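Local coordinates for protein nitrite oxidoreductase subunit B (Kuenenia stuttgartiensis, PDB 7B04) that carries iron-sulfur clusters that probably pass electrons within the nitrite-oxidising enzyme complex of an anammox bacterium, at residues S74-I83 with V130-E138; Y305-L316 with F320-F331. One frame throughout, in Å; residues are numbered along the deposited sequence.

Contact 1. Residues S74-I83 with V130-E138; sequences SWDVKTLKLI and VGYIPEDKE
With CG of Tyr132 placed between its own backbone N and carbonyl carbon (chi1 72°), the phenol extends from the loop 130-138 to helix 75-81, where bends at chi3 (91°) and chi4 turn the chain of Lys78 across it. The two side chains meet at about a right angle. Lys78 CE stands over one face of the ring, 3.9 Å from the Tyr132 centroid, in a CH-pi contact, while Lys78 CD lies 3.3 Å from Tyr132 OH. Thr79 comes instead to the ring edge: its OG1 sits near the plane, 3.6 Å from Tyr132 CE1. Farther out, the ammonium group meets Glu138, whose extended chain arrives from the opposite direction; the salt bridge from Lys78 NZ to Glu138 OE2 is long, at 3.6 Å. Replacing Tyr132 with an alanine would probably open a gap beside the helix and leave Lys78 CE without the ring face beneath it. At the other end the contact is apolar: Leu82 CD1 lies against the Gly131 backbone, 3.8 Å from Gly131 O, and Leu82 CB faces Val130 CB. No hydrogen bond joins the two segments. An aromatic side chain from a loop thus packs on a helix near the clusters, the Trp75 side chain being about 8 Å from a bound iron-sulfur cluster. Ile83, just past helix 75-81, and Val130 touch each other and both pack on helix 116-123.

Contact 2. Residues Y305-L316 with F320-F331; sequences YIPPRWAPRAYL and FGPGVDEAIEKF
Phe320, Ile328 and Pro307 lose the most surface here, and Pro307 lies between the other two, its CB touching both. Phe320 closes helix 313-320, its backbone N donating to Leu316 O at 2.9 Å in a fairly straight bond (N-H...O 153°). Its ring extends to the strand end, where Phe320 CE1 comes within 3.6 Å of Tyr305 CD2; the two ring planes are inclined at 46°, an oblique pairing. Pro307 follows that strand and lies along helix 324-332. Its CB meets Val324 CG1 at 3.9 Å, sliding past in the opposite direction, and Pro307 CD touches Ala327 CB at 3.8 Å.

One turn beyond Val324, on the same side of the helix, Ile328 has its CG1 beside the backbone N (chi1 -60°). This carries CD1 over one face of the Arg313 guanidinium, above its centre and 3.5 Å from Arg313 CZ, and also to Leu316 CD1. The flat group is held in turn by its own segment: NH1 and NH2 of Arg313 both grip Arg309 O end-on, from one face of that carbonyl's plane, with Arg313 NH2 3.1 Å from Arg309 O. Asp325 lies near the guanidinium edge, but its OD1 is 4.4 Å from Arg313 NE, beyond a salt bridge, and its stronger partner is Arg317.

Between the helices, Gly321 takes a positive phi and starts a type I turn that ends at Val324. The result is a strand, a proline-rich loop and two helices joined by a tight turn, packed into one buried unit. Its strand, 303-306, runs between 25-31 and 291-292 in a mixed sheet of this NarH-like, ferredoxin-type electron-transfer subunit, and brings the Tyr305 side chain to about 8 Å from a bound iron-sulfur cluster.

Followed from the N terminus, the two contacts come in series, neither nesting nor crossing. Contact 1 closes first, joining helix 75-81 to the loop before strand 159-160 after an excursion of 46 residues that includes helix 116-123. The chain then supplies the cysteines of the dicluster region before contact 2 begins. That one bridges only three residues, tying strand 303-306 and the loop after it to helices 313-320 and 324-332, and is the more local and more deeply buried fold-back. The centres of contact 1 and contact 2 lie about 25 Å apart. Both border subunit A, whose Phe1138 packs on Asp76 and Val77 and meets Tyr315 edge-to-face.

Contact 1. Residues S74-I83 with V130-E138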
# COMPACT_ATOMS: atom_id res chain seq x y z
N SER A 74 4.75 -13.55 15.96
CA SER A 74 5.03 -13.49 17.39
C SER A 74 6.49 -13.83 17.70
O SER A 74 6.80 -14.52 18.66
CB SER A 74 4.09 -14.40 18.17
OG SER A 74 2.76 -13.93 18.10
N TRP A 75 7.40 -13.30 16.87
CA TRP A 75 8.82 -13.61 17.03
C TRP A 75 9.41 -13.04 18.32
O TRP A 75 10.25 -13.69 18.96
CB TRP A 75 9.61 -13.09 15.82
CG TRP A 75 9.66 -11.60 15.80
CD1 TRP A 75 8.74 -10.75 15.26
CD2 TRP A 75 10.68 -10.77 16.36
NE1 TRP A 75 9.13 -9.45 15.43
CE2 TRP A 75 10.32 -9.43 16.11
CE3 TRP A 75 11.87 -11.03 17.05
CZ2 TRP A 75 11.11 -8.36 16.52
CZ3 TRP A 75 12.65 -9.97 17.45
CH2 TRP A 75 12.26 -8.65 17.19
N ASP A 76 9.00 -11.83 18.72
CA ASP A 76 9.57 -11.24 19.93
C ASP A 76 9.15 -12.03 21.17
O ASP A 76 9.99 -12.39 22.00
CB ASP A 76 9.18 -9.77 20.06
CG ASP A 76 7.75 -9.49 19.64
OD1 ASP A 76 6.93 -10.43 19.67
OD2 ASP A 76 7.46 -8.33 19.30
N VAL A 77 7.85 -12.31 21.31
CA VAL A 77 7.36 -12.97 22.51
C VAL A 77 7.94 -14.38 22.62
O VAL A 77 8.25 -14.85 23.73
CB VAL A 77 5.82 -12.97 22.53
CG1 VAL A 77 5.32 -11.56 22.35
CG2 VAL A 77 5.25 -13.87 21.44
N LYS A 78 8.10 -15.07 21.49
CA LYS A 78 8.65 -16.42 21.52
C LYS A 78 10.07 -16.43 22.06
O LYS A 78 10.43 -17.28 22.88
CB LYS A 78 8.60 -17.04 20.12
CG LYS A 78 7.21 -17.46 19.67
CD LYS A 78 7.24 -18.09 18.28
CE LYS A 78 7.42 -19.59 18.36
NZ LYS A 78 6.14 -20.28 18.71
N THR A 79 10.90 -15.48 21.61
CA THR A 79 12.28 -15.41 22.07
C THR A 79 12.38 -14.81 23.47
O THR A 79 13.19 -15.26 24.29
CB THR A 79 13.12 -14.60 21.09
OG1 THR A 79 13.09 -15.22 19.80
CG2 THR A 79 14.57 -14.51 21.56
N LEU A 80 11.55 -13.80 23.77
CA LEU A 80 11.59 -13.18 25.10
C LEU A 80 11.18 -14.16 26.19
O LEU A 80 11.57 -13.98 27.35
CB LEU A 80 10.68 -11.95 25.13
CG LEU A 80 11.21 -10.66 24.49
CD1 LEU A 80 10.11 -9.62 24.41
CD2 LEU A 80 12.40 -10.12 25.26
N LYS A 81 10.40 -15.19 25.85
CA LYS A 81 10.01 -16.19 26.84
C LYS A 81 11.17 -17.12 27.20
O LYS A 81 11.23 -17.62 28.33
CB LYS A 81 8.85 -17.03 26.31
CG LYS A 81 8.35 -18.06 27.30
CD LYS A 81 7.13 -18.80 26.78
CE LYS A 81 6.46 -19.55 27.91
NZ LYS A 81 6.55 -18.80 29.20
N LEU A 82 12.10 -17.32 26.28
CA LEU A 82 13.24 -18.18 26.53
C LEU A 82 14.27 -17.54 27.45
O LEU A 82 15.22 -18.21 27.86
CB LEU A 82 13.89 -18.59 25.21
CG LEU A 82 12.97 -19.35 24.25
CD1 LEU A 82 13.64 -19.56 22.90
CD2 LEU A 82 12.53 -20.69 24.84
N ILE A 83 14.11 -16.25 27.77
CA ILE A 83 15.04 -15.55 28.65
C ILE A 83 14.29 -14.92 29.82
O ILE A 83 14.84 -14.09 30.54
CB ILE A 83 15.83 -14.48 27.87
CG1 ILE A 83 14.87 -13.44 27.29
CG2 ILE A 83 16.65 -15.13 26.77
CD1 ILE A 83 15.57 -12.23 26.71
N VAL A 130 20.22 -19.64 23.21
CA VAL A 130 18.84 -20.13 23.19
C VAL A 130 18.16 -19.64 21.93
O VAL A 130 18.49 -18.59 21.38
CB VAL A 130 18.08 -19.69 24.46
CG1 VAL A 130 18.40 -20.60 25.62
CG2 VAL A 130 18.42 -18.24 24.79
N GLY A 131 17.18 -20.41 21.46
CA GLY A 131 16.46 -20.02 20.27
C GLY A 131 15.51 -21.11 19.82
O GLY A 131 15.27 -22.09 20.53
N TYR A 132 14.98 -20.90 18.62
CA TYR A 132 14.06 -21.85 18.00
C TYR A 132 14.09 -21.61 16.50
O TYR A 132 14.46 -20.54 16.03
CB TYR A 132 12.64 -21.69 18.54
CG TYR A 132 11.93 -20.44 18.07
CD1 TYR A 132 12.11 -19.23 18.72
CD2 TYR A 132 11.07 -20.47 16.98
CE1 TYR A 132 11.46 -18.08 18.30
CE2 TYR A 132 10.42 -19.33 16.54
CZ TYR A 132 10.62 -18.14 17.21
OH TYR A 132 9.98 -17.00 16.78
N ILE A 133 13.70 -22.64 15.75
CA ILE A 133 13.56 -22.55 14.30
C ILE A 133 12.09 -22.28 14.00
O ILE A 133 11.24 -23.15 14.29
CB ILE A 133 14.05 -23.82 13.60
CG1 ILE A 133 15.55 -23.99 13.78
CG2 ILE A 133 13.69 -23.78 12.12
CD1 ILE A 133 16.08 -25.31 13.29
N PRO A 134 11.73 -21.12 13.46
CA PRO A 134 10.33 -20.88 13.09
C PRO A 134 9.88 -21.85 12.01
O PRO A 134 10.55 -22.01 10.98
CB PRO A 134 10.33 -19.43 12.60
CG PRO A 134 11.56 -18.82 13.19
CD PRO A 134 12.57 -19.93 13.24
N GLU A 135 8.75 -22.50 12.25
CA GLU A 135 8.22 -23.44 11.28
C GLU A 135 7.75 -22.68 10.05
O GLU A 135 7.48 -21.48 10.09
CB GLU A 135 7.08 -24.24 11.91
CG GLU A 135 6.49 -25.35 11.05
CD GLU A 135 5.57 -26.27 11.83
OE1 GLU A 135 5.60 -26.23 13.07
OE2 GLU A 135 4.80 -27.03 11.19
N ASP A 136 7.66 -23.40 8.92
CA ASP A 136 7.28 -22.76 7.66
C ASP A 136 5.93 -22.05 7.78
O ASP A 136 5.70 -21.05 7.10
CB ASP A 136 7.25 -23.78 6.53
CG ASP A 136 6.29 -24.93 6.79
OD1 ASP A 136 5.71 -25.00 7.89
OD2 ASP A 136 6.12 -25.78 5.88
N LYS A 137 5.05 -22.56 8.64
CA LYS A 137 3.76 -21.92 8.86
C LYS A 137 3.87 -20.64 9.68
O LYS A 137 2.96 -19.81 9.64
CB LYS A 137 2.79 -22.90 9.52
CG LYS A 137 2.29 -23.95 8.54
CD LYS A 137 1.40 -25.00 9.20
CE LYS A 137 0.88 -25.96 8.15
NZ LYS A 137 0.18 -27.14 8.74
N GLU A 138 4.97 -20.46 10.41
CA GLU A 138 5.17 -19.23 11.17
C GLU A 138 5.80 -18.13 10.32
O GLU A 138 5.84 -16.98 10.77
CB GLU A 138 6.06 -19.49 12.39
CG GLU A 138 5.56 -20.56 13.33
CD GLU A 138 6.48 -20.77 14.52
OE1 GLU A 138 7.50 -20.06 14.61
OE2 GLU A 138 6.19 -21.65 15.36

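Contact 2. Residues Y305-L316 with F320-F331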
# COMPACT_ATOMS: atom_id res chain seq x y z
N TYR A 305 16.32 3.34 17.15
CA TYR A 305 15.00 3.88 16.91
C TYR A 305 14.72 5.05 17.84
O TYR A 305 15.08 5.01 19.02
CB TYR A 305 13.92 2.82 17.13
CG TYR A 305 14.00 1.62 16.21
CD1 TYR A 305 13.25 1.55 15.06
CD2 TYR A 305 14.83 0.55 16.52
CE1 TYR A 305 13.31 0.45 14.22
CE2 TYR A 305 14.91 -0.55 15.70
CZ TYR A 305 14.15 -0.60 14.55
OH TYR A 305 14.22 -1.69 13.72
N ILE A 306 14.05 6.07 17.32
CA ILE A 306 13.45 7.12 18.14
C ILE A 306 12.07 6.62 18.56
O ILE A 306 11.21 6.41 17.70
CB ILE A 306 13.35 8.44 17.37
CG1 ILE A 306 14.75 9.02 17.11
CG2 ILE A 306 12.51 9.44 18.15
CD1 ILE A 306 14.74 10.27 16.27
N PRO A 307 11.83 6.43 19.86
CA PRO A 307 10.60 5.75 20.29
C PRO A 307 9.36 6.56 19.95
O PRO A 307 9.44 7.78 19.76
CB PRO A 307 10.78 5.62 21.81
CG PRO A 307 12.26 5.76 22.03
CD PRO A 307 12.72 6.73 20.98
N PRO A 308 8.20 5.90 19.85
CA PRO A 308 6.96 6.65 19.62
C PRO A 308 6.60 7.50 20.83
O PRO A 308 6.74 7.06 21.98
CB PRO A 308 5.92 5.55 19.38
CG PRO A 308 6.71 4.34 19.00
CD PRO A 308 8.00 4.45 19.76
N ARG A 309 6.14 8.72 20.57
CA ARG A 309 5.75 9.63 21.64
C ARG A 309 4.49 9.19 22.36
O ARG A 309 4.24 9.65 23.48
CB ARG A 309 5.56 11.04 21.08
CG ARG A 309 4.39 11.18 20.13
CD ARG A 309 4.11 12.64 19.81
NE ARG A 309 2.93 12.79 18.97
CZ ARG A 309 2.35 13.95 18.68
NH1 ARG A 309 1.28 13.99 17.91
NH2 ARG A 309 2.85 15.08 19.17
N TRP A 310 3.69 8.31 21.75
CA TRP A 310 2.34 8.02 22.22
C TRP A 310 2.18 6.64 22.84
O TRP A 310 1.14 6.37 23.45
CB TRP A 310 1.35 8.15 21.06
CG TRP A 310 1.58 7.12 19.99
CD1 TRP A 310 0.98 5.90 19.89
CD2 TRP A 310 2.48 7.23 18.89
NE1 TRP A 310 1.46 5.24 18.79
CE2 TRP A 310 2.38 6.03 18.15
CE3 TRP A 310 3.37 8.21 18.45
CZ2 TRP A 310 3.12 5.79 17.00
CZ3 TRP A 310 4.10 7.98 17.30
CH2 TRP A 310 3.98 6.78 16.59
N ALA A 311 3.17 5.77 22.70
CA ALA A 311 3.01 4.41 23.18
C ALA A 311 3.24 4.35 24.69
O ALA A 311 3.92 5.21 25.26
CB ALA A 311 3.99 3.48 22.48
N PRO A 312 2.66 3.35 25.37
CA PRO A 312 2.91 3.19 26.80
C PRO A 312 4.40 3.09 27.09
O PRO A 312 5.12 2.32 26.45
CB PRO A 312 2.18 1.89 27.14
CG PRO A 312 1.10 1.80 26.13
CD PRO A 312 1.65 2.40 24.87
N ARG A 313 4.86 3.89 28.05
CA ARG A 313 6.29 3.95 28.31
C ARG A 313 6.82 2.62 28.83
O ARG A 313 7.95 2.25 28.51
CB ARG A 313 6.60 5.07 29.30
CG ARG A 313 6.17 6.46 28.83
CD ARG A 313 7.09 7.00 27.75
NE ARG A 313 6.79 8.39 27.42
CZ ARG A 313 5.94 8.76 26.47
NH1 ARG A 313 5.73 10.05 26.24
NH2 ARG A 313 5.30 7.85 25.75
N ALA A 314 6.01 1.87 29.57
CA ALA A 314 6.45 0.58 30.09
C ALA A 314 6.81 -0.38 28.96
O ALA A 314 7.86 -1.04 29.00
CB ALA A 314 5.37 -0.03 30.99
N TYR A 315 5.95 -0.47 27.95
CA TYR A 315 6.25 -1.31 26.80
C TYR A 315 7.50 -0.81 26.07
O TYR A 315 8.34 -1.61 25.63
CB TYR A 315 5.05 -1.35 25.85
CG TYR A 315 5.18 -2.34 24.71
CD1 TYR A 315 4.96 -3.70 24.91
CD2 TYR A 315 5.50 -1.91 23.43
CE1 TYR A 315 5.06 -4.60 23.86
CE2 TYR A 315 5.61 -2.81 22.38
CZ TYR A 315 5.39 -4.15 22.60
OH TYR A 315 5.50 -5.04 21.56
N LEU A 316 7.63 0.51 25.93
CA LEU A 316 8.77 1.08 25.21
C LEU A 316 10.10 0.82 25.92
O LEU A 316 11.10 0.51 25.26
CB LEU A 316 8.56 2.58 25.00
CG LEU A 316 7.45 3.05 24.06
CD1 LEU A 316 7.59 4.53 23.78
CD2 LEU A 316 7.44 2.25 22.76
N PHE A 320 13.30 -0.89 24.11
CA PHE A 320 14.44 -0.07 23.74
C PHE A 320 15.34 0.27 24.92
O PHE A 320 16.29 1.05 24.75
CB PHE A 320 13.97 1.22 23.06
CG PHE A 320 13.14 1.00 21.83
CD1 PHE A 320 13.72 0.53 20.67
CD2 PHE A 320 11.78 1.28 21.84
CE1 PHE A 320 12.96 0.32 19.53
CE2 PHE A 320 11.02 1.08 20.70
CZ PHE A 320 11.61 0.60 19.55
N GLY A 321 15.09 -0.28 26.10
CA GLY A 321 15.90 -0.00 27.25
C GLY A 321 15.40 1.19 28.04
O GLY A 321 14.32 1.73 27.77
N PRO A 322 16.18 1.64 29.02
CA PRO A 322 15.72 2.72 29.90
C PRO A 322 15.85 4.12 29.32
O PRO A 322 15.29 5.06 29.90
CB PRO A 322 16.61 2.56 31.14
CG PRO A 322 17.87 1.96 30.61
CD PRO A 322 17.48 1.09 29.44
N GLY A 323 16.57 4.29 28.21
CA GLY A 323 16.75 5.60 27.62
C GLY A 323 15.53 6.18 26.94
O GLY A 323 15.60 7.29 26.40
N VAL A 324 14.41 5.45 26.95
CA VAL A 324 13.22 5.86 26.21
C VAL A 324 12.70 7.21 26.70
O VAL A 324 12.33 8.08 25.89
CB VAL A 324 12.13 4.77 26.30
CG1 VAL A 324 10.84 5.25 25.67
CG2 VAL A 324 12.61 3.48 25.64
N ASP A 325 12.64 7.40 28.02
CA ASP A 325 12.00 8.59 28.58
C ASP A 325 12.68 9.87 28.11
O ASP A 325 12.00 10.83 27.73
CB ASP A 325 12.02 8.52 30.10
CG ASP A 325 11.17 7.39 30.64
OD1 ASP A 325 10.05 7.20 30.14
OD2 ASP A 325 11.64 6.68 31.56
N GLU A 326 14.01 9.91 28.13
CA GLU A 326 14.73 11.10 27.72
C GLU A 326 14.73 11.30 26.21
O GLU A 326 14.85 12.44 25.75
CB GLU A 326 16.15 11.07 28.28
CG GLU A 326 16.17 11.19 29.79
CD GLU A 326 17.56 11.07 30.39
OE1 GLU A 326 18.52 10.84 29.62
OE2 GLU A 326 17.69 11.21 31.62
N ALA A 327 14.61 10.22 25.44
CA ALA A 327 14.55 10.35 23.99
C ALA A 327 13.27 11.05 23.56
O ALA A 327 13.29 11.94 22.70
CB ALA A 327 14.66 8.98 23.33
N ILE A 328 12.13 10.66 24.14
CA ILE A 328 10.85 11.26 23.78
C ILE A 328 10.80 12.72 24.20
O ILE A 328 10.29 13.58 23.47
CB ILE A 328 9.70 10.45 24.39
CG1 ILE A 328 9.74 9.01 23.87
CG2 ILE A 328 8.36 11.08 24.06
CD1 ILE A 328 8.72 8.11 24.51
N GLU A 329 11.35 13.04 25.38
CA GLU A 329 11.34 14.41 25.86
C GLU A 329 12.09 15.33 24.90
O GLU A 329 11.70 16.48 24.69
CB GLU A 329 11.93 14.47 27.28
CG GLU A 329 11.96 15.85 27.93
CD GLU A 329 13.34 16.47 27.89
OE1 GLU A 329 14.33 15.72 27.96
OE2 GLU A 329 13.43 17.72 27.79
N LYS A 330 13.19 14.83 24.33
CA LYS A 330 13.94 15.61 23.34
C LYS A 330 13.15 15.75 22.04
O LYS A 330 13.19 16.81 21.40
CB LYS A 330 15.30 14.96 23.08
CG LYS A 330 16.24 14.99 24.27
CD LYS A 330 17.63 14.50 23.88
CE LYS A 330 18.51 14.32 25.10
NZ LYS A 330 18.70 15.60 25.84
N PHE A 331 12.45 14.70 21.62
CA PHE A 331 11.79 14.71 20.32
C PHE A 331 10.54 15.58 20.30
O PHE A 331 10.33 16.34 19.34
CB PHE A 331 11.44 13.29 19.88
CG PHE A 331 10.41 13.24 18.78
CD1 PHE A 331 10.79 13.44 17.46
CD2 PHE A 331 9.07 13.01 19.06
CE1 PHE A 331 9.86 13.41 16.45
CE2 PHE A 331 8.14 12.99 18.05
CZ PHE A 331 8.53 13.18 16.74